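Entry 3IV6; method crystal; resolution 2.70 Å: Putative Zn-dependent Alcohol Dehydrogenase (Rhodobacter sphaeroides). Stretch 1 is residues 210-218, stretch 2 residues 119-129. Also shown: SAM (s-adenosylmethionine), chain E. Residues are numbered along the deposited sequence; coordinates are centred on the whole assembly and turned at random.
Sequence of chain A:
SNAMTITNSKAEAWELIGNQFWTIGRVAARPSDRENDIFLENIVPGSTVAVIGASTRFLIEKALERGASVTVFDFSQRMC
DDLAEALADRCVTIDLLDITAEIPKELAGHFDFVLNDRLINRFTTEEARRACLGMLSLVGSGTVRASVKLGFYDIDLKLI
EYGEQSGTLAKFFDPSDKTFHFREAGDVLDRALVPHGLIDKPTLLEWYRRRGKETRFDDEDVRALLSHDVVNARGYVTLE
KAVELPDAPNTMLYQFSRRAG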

# COMPACT_ATOMS: atom_id res chain seq x y z
N ARG A 210 2.29 -7.92 13.59
CA ARG A 210 3.55 -7.71 12.89
C ARG A 210 3.50 -6.45 12.03
O ARG A 210 4.52 -5.99 11.53
CB ARG A 210 3.89 -8.92 12.02
CG ARG A 210 4.01 -10.23 12.79
CD ARG A 210 4.69 -11.30 11.95
NE ARG A 210 4.99 -12.50 12.74
CZ ARG A 210 5.50 -13.61 12.23
NH1 ARG A 210 5.77 -13.69 10.93
NH2 ARG A 210 5.75 -14.65 13.02
N ARG A 211 2.30 -5.90 11.87
CA ARG A 211 2.08 -4.82 10.92
C ARG A 211 2.48 -3.47 11.51
O ARG A 211 2.66 -2.49 10.78
CB ARG A 211 0.61 -4.78 10.49
CG ARG A 211 0.37 -5.21 9.05
CD ARG A 211 -1.07 -5.65 8.83
NE ARG A 211 -1.97 -4.51 8.72
CZ ARG A 211 -3.19 -4.57 8.19
NH1 ARG A 211 -3.65 -5.72 7.72
NH2 ARG A 211 -3.95 -3.48 8.14
N GLY A 212 2.63 -3.42 12.83
CA GLY A 212 3.21 -2.27 13.49
C GLY A 212 2.20 -1.16 13.71
O GLY A 212 1.05 -1.42 14.07
N LYS A 213 2.63 0.08 13.49
CA LYS A 213 1.72 1.22 13.50
C LYS A 213 1.13 1.47 12.12
O LYS A 213 1.80 1.25 11.11
CB LYS A 213 2.44 2.47 14.00
CG LYS A 213 2.86 2.41 15.46
CD LYS A 213 3.67 3.64 15.86
CE LYS A 213 3.87 3.70 17.37
NZ LYS A 213 4.52 4.97 17.79
N GLU A 214 -0.11 1.93 12.08
CA GLU A 214 -0.74 2.38 10.82
C GLU A 214 -1.56 3.66 11.02
O GLU A 214 -2.31 3.79 11.99
CB GLU A 214 -1.58 1.27 10.17
CG GLU A 214 -0.74 0.23 9.41
CD GLU A 214 -1.57 -0.87 8.79
OE1 GLU A 214 -2.81 -0.82 8.98
OE2 GLU A 214 -1.02 -1.79 8.12
N THR A 215 -1.39 4.62 10.13
CA THR A 215 -2.12 5.88 10.24
C THR A 215 -3.40 5.87 9.38
O THR A 215 -3.40 5.31 8.29
CB THR A 215 -1.21 7.00 9.80
OG1 THR A 215 -0.06 7.03 10.66
CG2 THR A 215 -1.95 8.35 9.79
N ARG A 216 -4.50 6.45 9.87
CA ARG A 216 -5.71 6.52 9.05
C ARG A 216 -5.76 7.89 8.41
O ARG A 216 -5.36 8.88 9.02
CB ARG A 216 -6.99 6.23 9.82
CG ARG A 216 -7.19 4.79 10.36
CD ARG A 216 -6.39 3.74 9.64
NE ARG A 216 -6.71 2.39 10.11
CZ ARG A 216 -6.06 1.28 9.73
NH1 ARG A 216 -5.04 1.35 8.89
NH2 ARG A 216 -6.44 0.11 10.19
N PHE A 217 -6.23 7.93 7.17
CA PHE A 217 -6.24 9.18 6.43
C PHE A 217 -7.63 9.55 6.01
O PHE A 217 -8.44 8.69 5.68
CB PHE A 217 -5.34 9.12 5.17
CG PHE A 217 -3.90 8.79 5.45
CD1 PHE A 217 -2.96 9.80 5.61
CD2 PHE A 217 -3.47 7.46 5.51
CE1 PHE A 217 -1.59 9.50 5.86
CE2 PHE A 217 -2.14 7.15 5.75
CZ PHE A 217 -1.18 8.18 5.94
N ASP A 218 -7.90 10.85 6.05
CA ASP A 218 -9.04 11.48 5.39
C ASP A 218 -8.46 12.13 4.16
O ASP A 218 -7.24 12.24 4.04
CB ASP A 218 -9.65 12.60 6.26
CG ASP A 218 -10.45 12.08 7.45
OD1 ASP A 218 -10.94 10.91 7.42
OD2 ASP A 218 -10.61 12.87 8.42
N SAM E . -2.31 -5.50 -0.71
CA SAM E . -3.40 -4.61 -1.06
C SAM E . -3.70 -4.66 -2.54
O SAM E . -3.06 -5.36 -3.34
OXT SAM E . -4.62 -3.98 -2.92
CB SAM E . -3.14 -3.19 -0.56
CG SAM E . -1.97 -3.03 0.41
SD SAM E . -0.30 -2.94 -0.31
CE SAM E . -0.58 -3.26 -2.07
C5' SAM E . 0.54 -4.41 0.38
C4' SAM E . 1.71 -5.00 -0.39
O4' SAM E . 2.78 -4.07 -0.43
C3' SAM E . 2.29 -6.24 0.27
O3' SAM E . 2.68 -7.11 -0.77
C2' SAM E . 3.54 -5.76 0.97
O2' SAM E . 4.56 -6.74 0.96
C1' SAM E . 3.97 -4.57 0.13
N9 SAM E . 4.58 -3.52 0.96
C8 SAM E . 4.09 -3.03 2.14
N7 SAM E . 4.95 -2.09 2.61
C5 SAM E . 6.00 -1.96 1.75
C6 SAM E . 7.15 -1.15 1.76
N6 SAM E . 7.42 -0.28 2.74
N1 SAM E . 8.05 -1.28 0.73
C2 SAM E . 7.80 -2.22 -0.28
N3 SAM E . 6.68 -3.00 -0.30
C4 SAM E . 5.78 -2.88 0.71
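Stretch 2 119-129: LINRFTTEEAR

Three arginines converge on a single buried carboxylate where these two segments meet, and the arrangement illustrates a general principle: like charges can be packed closely inside a protein when an acid is placed among them. Glu214 supplies the acid. From its own stretch, Arg211 grips it with two nitrogens, NE to Glu214 OE2 at 2.9 Å and NH2 to Glu214 OE1 at 3.0 Å, and Arg216 NH1 reaches Glu214 OE1 at 3.1 Å. The third arginine comes from the other stretch, with Arg122 NH1 forming a salt bridge to Glu214 OE1 at 2.9 Å. One oxygen therefore faces three guanidinium groups, and the bases are left close to one another: Arg211 NH2 lies 3.3 Å from Arg122 NH1, two donors with no hydrogen bond between them, and Arg216 NH1 lies 3.8 Å from the same Arg122 atom. The approaches differ in kind. Arg211 NH2 sits over one face of the Arg122 guanidinium, whereas Glu214 OE1 meets it at the edge, where the N-H bonds of a guanidinium point.

The backbone brings these side chains together. In stretch 1, Gly212, with positive phi, breaks from the preceding helix, and residues 213-215 follow as a short extended strand. Stretch 2 is more compact: a 3-10 turn at 120-122, an extended link through Phe123 and Thr124, and a helix from Thr125 onward. The strand thus lies against the link between two helical elements, with Thr215 and Thr124 in closest register, their CA atoms 4.7 Å apart. From this register the later part of stretch 1 runs back along the 3-10 turn, so that Arg216 and Phe217 meet residues 120 to 122, while Lys213 CB rests 3.5 Å from Thr124 CG2. The main chains are tied directly by a nearly linear hydrogen bond, Thr215 N to Phe123 O at 2.9 Å.

Thr215 is also where the strand meets the start of the helix. Its OG1 lies 3.1 Å from Thr124 CA and shares a weak hydrogen bond of 3.5 Å with Thr125 OG1. Thr124 itself is the N-cap: its OG1 accepts from Glu127 N at 3.2 Å, using a backbone N-H that the first helical turn would otherwise leave without a partner, while Thr124 N gives a weak bond to Glu127 OE1 at 3.4 Å.

Farther along, the contact turns apolar. Phe217 points toward stretch 2, its CE2 atom 3.7 Å from Ile120 CG2 and its CZ atom 4.1 Å from Ala128 CB, so one ring spans the 3-10 turn and the helix. Between this patch and the charged cluster, a water joins both backbones: it donates to Thr215 O at 2.5 Å and Asn121 O at 3.1 Å, and accepts from Asn121 ND2 at 3.0 Å and Arg216 NH1 at 2.8 Å. With all four bonds made, it fills the gap where the two main chains do not bond directly.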

# COMPACT_ATOMS: atom_id res chain seq x y z
N LEU A 119 -1.49 1.12 -0.53
CA LEU A 119 -0.20 0.83 0.08
C LEU A 119 0.10 1.86 1.16
O LEU A 119 0.77 1.59 2.13
CB LEU A 119 0.86 0.91 -1.00
CG LEU A 119 2.28 0.97 -0.51
CD1 LEU A 119 2.62 -0.31 0.24
CD2 LEU A 119 3.22 1.22 -1.68
N ILE A 120 -0.42 3.06 0.97
CA ILE A 120 -0.17 4.16 1.87
C ILE A 120 -0.86 3.88 3.20
O ILE A 120 -0.49 4.42 4.24
CB ILE A 120 -0.63 5.51 1.22
CG1 ILE A 120 0.42 6.04 0.24
CG2 ILE A 120 -0.87 6.61 2.28
CD1 ILE A 120 -0.20 6.86 -0.83
N ASN A 121 -1.87 3.02 3.17
CA ASN A 121 -2.63 2.70 4.36
C ASN A 121 -1.76 1.79 5.27
O ASN A 121 -2.03 1.64 6.47
CB ASN A 121 -3.92 1.99 3.95
CG ASN A 121 -4.98 2.96 3.41
OD1 ASN A 121 -5.28 2.98 2.21
ND2 ASN A 121 -5.57 3.74 4.31
N ARG A 122 -0.71 1.21 4.69
CA ARG A 122 0.22 0.38 5.41
C ARG A 122 1.34 1.19 6.04
O ARG A 122 2.30 0.61 6.56
CB ARG A 122 0.82 -0.70 4.51
CG ARG A 122 -0.18 -1.76 4.03
CD ARG A 122 -1.24 -2.04 5.10
NE ARG A 122 -2.56 -2.02 4.50
CZ ARG A 122 -3.63 -1.42 5.01
NH1 ARG A 122 -3.58 -0.80 6.17
NH2 ARG A 122 -4.77 -1.46 4.35
N PHE A 123 1.20 2.52 6.01
CA PHE A 123 2.19 3.41 6.60
C PHE A 123 1.70 4.25 7.77
O PHE A 123 0.51 4.50 7.97
CB PHE A 123 2.78 4.37 5.55
CG PHE A 123 3.37 3.68 4.34
CD1 PHE A 123 4.12 2.50 4.47
CD2 PHE A 123 3.20 4.23 3.07
CE1 PHE A 123 4.65 1.85 3.39
CE2 PHE A 123 3.76 3.59 1.95
CZ PHE A 123 4.49 2.37 2.12
N THR A 124 2.68 4.68 8.57
CA THR A 124 2.50 5.82 9.46
C THR A 124 2.67 7.06 8.60
O THR A 124 3.02 6.96 7.42
CB THR A 124 3.58 5.87 10.54
OG1 THR A 124 4.88 6.01 9.93
CG2 THR A 124 3.50 4.65 11.46
N THR A 125 2.42 8.22 9.17
CA THR A 125 2.53 9.46 8.41
C THR A 125 3.96 9.75 7.92
O THR A 125 4.14 10.02 6.74
CB THR A 125 2.01 10.62 9.22
OG1 THR A 125 0.72 10.27 9.71
CG2 THR A 125 1.90 11.85 8.35
N GLU A 126 4.96 9.72 8.79
CA GLU A 126 6.33 9.90 8.33
C GLU A 126 6.81 8.78 7.38
O GLU A 126 7.64 9.01 6.50
CB GLU A 126 7.31 10.04 9.50
CG GLU A 126 7.41 8.80 10.38
CD GLU A 126 8.57 7.86 10.01
OE1 GLU A 126 9.36 8.19 9.09
OE2 GLU A 126 8.70 6.78 10.64
N GLU A 127 6.32 7.56 7.56
CA GLU A 127 6.61 6.52 6.61
C GLU A 127 5.98 6.85 5.22
O GLU A 127 6.63 6.75 4.17
CB GLU A 127 6.09 5.18 7.11
CG GLU A 127 7.01 4.32 7.87
CD GLU A 127 6.52 2.85 7.94
OE1 GLU A 127 5.36 2.62 8.35
OE2 GLU A 127 7.30 1.93 7.56
N ALA A 128 4.71 7.24 5.22
CA ALA A 128 4.04 7.62 3.98
C ALA A 128 4.72 8.78 3.27
O ALA A 128 4.80 8.79 2.04
CB ALA A 128 2.55 7.90 4.19
N ARG A 129 5.22 9.76 4.02
CA ARG A 129 5.98 10.86 3.40
C ARG A 129 7.19 10.30 2.65
O ARG A 129 7.32 10.50 1.46
CB ARG A 129 6.41 11.92 4.42
CG ARG A 129 5.29 12.68 5.03
CD ARG A 129 5.78 13.43 6.21
NE ARG A 129 4.69 14.07 6.96
CZ ARG A 129 4.77 14.40 8.24
NH1 ARG A 129 5.90 14.16 8.91
NH2 ARG A 129 3.74 14.97 8.85
O HOH W 1 -4.50 3.37 7.09